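Calcium uptake protein 2, mitochondrial (Homo sapiens, PDB 6LB7) binds calcium through EF-hands and is thought to help regulate calcium uptake into mitochondria. Local coordinates at residues B[298-301]-B[306-309]. Sequence-based numbering, arbitrary orientation.
Sequences FDLD and LSHE
The ring of Phe298 runs on past Leu306 to meet the rings of Tyr223 and Phe311 at steep angles. CB points toward 306-309, but with CG anti to the carbonyl carbon (chi1 -62°) the ring is carried away, and CB touches Leu306 CD1 at 3.7 Å. Glu309 OE1 lies 3.5 Å above the plane of the His308 ring, over its centre. Ser307 N donates to Phe298 O at 2.8 Å. The bond is fairly straight, 163° at the hydrogen, with the donor tilted 21° from the carbonyl plane. Ser307 OG lies 3.2 Å from Phe298 O, at best a weak bond. Sequence and helix-loop-helix layout fit an EF-hand: 298-301 leaves helix 288-298, and Ser307 is the N-cap residue of helix 308-320. The calcium modelled in this chain sits at another loop, that of Asp109 and Glu120. Asp299 OD1 accepts a hydrogen bond from Gly302 N, further along the loop. Leu300 lies alongside Ser307, its CB 3.2 Å and its CG 3.3 Å from Ser307 OG, and touches Ile222 and Asn226 of helix 220-230. With an alanine here CG and both methyls are gone, which would probably open a gap between Ser307 and that helix. One water accepts from Leu300 N at 3.2 Å and hydrogen-bonds to Ser307 OG at 2.8 Å.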
# COMPACT_ATOMS: atom_id res chain seq x y z
N PHE B 298 17.36 21.31 -0.70
CA PHE B 298 16.71 20.76 -1.88
C PHE B 298 15.94 21.80 -2.70
O PHE B 298 15.19 21.42 -3.60
CB PHE B 298 15.78 19.60 -1.48
CG PHE B 298 16.51 18.43 -0.84
CD1 PHE B 298 16.54 18.29 0.55
CD2 PHE B 298 17.13 17.46 -1.62
CE1 PHE B 298 17.19 17.22 1.15
CE2 PHE B 298 17.79 16.39 -1.02
CZ PHE B 298 17.81 16.26 0.36
N ASP B 299 16.10 23.09 -2.42
CA ASP B 299 15.66 24.09 -3.40
C ASP B 299 16.81 24.27 -4.36
O ASP B 299 17.76 25.01 -4.11
CB ASP B 299 15.25 25.41 -2.74
CG ASP B 299 14.98 26.53 -3.77
OD1 ASP B 299 14.90 26.24 -4.98
OD2 ASP B 299 14.84 27.70 -3.37
N LEU B 300 16.74 23.52 -5.47
CA LEU B 300 17.84 23.40 -6.41
C LEU B 300 17.78 24.41 -7.56
O LEU B 300 18.75 24.51 -8.31
CB LEU B 300 17.89 21.98 -6.99
CG LEU B 300 18.08 20.84 -5.98
CD1 LEU B 300 18.32 19.53 -6.71
CD2 LEU B 300 19.19 21.11 -4.98
N ASP B 301 16.67 25.15 -7.70
CA ASP B 301 16.50 26.10 -8.79
C ASP B 301 16.61 27.55 -8.34
O ASP B 301 16.74 28.43 -9.19
CB ASP B 301 15.15 25.89 -9.49
CG ASP B 301 15.06 24.55 -10.17
OD1 ASP B 301 16.12 24.00 -10.53
OD2 ASP B 301 13.93 24.04 -10.34
N LEU B 306 10.62 23.33 -3.94
CA LEU B 306 11.38 22.17 -3.50
C LEU B 306 11.55 21.20 -4.67
O LEU B 306 10.58 20.87 -5.36
CB LEU B 306 10.67 21.48 -2.34
CG LEU B 306 11.54 20.48 -1.57
CD1 LEU B 306 12.53 21.23 -0.71
CD2 LEU B 306 10.71 19.53 -0.73
N SER B 307 12.78 20.74 -4.89
CA SER B 307 13.01 19.64 -5.82
C SER B 307 12.58 18.37 -5.09
O SER B 307 13.38 17.67 -4.46
CB SER B 307 14.46 19.60 -6.26
OG SER B 307 14.87 20.88 -6.72
N HIS B 308 11.28 18.10 -5.14
CA HIS B 308 10.72 17.12 -4.22
C HIS B 308 11.06 15.70 -4.62
O HIS B 308 11.12 14.81 -3.76
CB HIS B 308 9.20 17.30 -4.11
CG HIS B 308 8.51 17.35 -5.44
ND1 HIS B 308 8.13 16.21 -6.12
CD2 HIS B 308 8.11 18.39 -6.20
CE1 HIS B 308 7.54 16.55 -7.25
NE2 HIS B 308 7.52 17.87 -7.32
N GLU B 309 11.30 15.46 -5.91
CA GLU B 309 11.73 14.14 -6.35
C GLU B 309 13.10 13.79 -5.78
O GLU B 309 13.34 12.65 -5.37
CB GLU B 309 11.74 14.07 -7.88
CG GLU B 309 10.37 14.30 -8.54
CD GLU B 309 10.17 15.74 -9.05
OE1 GLU B 309 10.79 16.69 -8.50
OE2 GLU B 309 9.40 15.92 -10.02
O HOH W 1 13.85 23.49 -6.89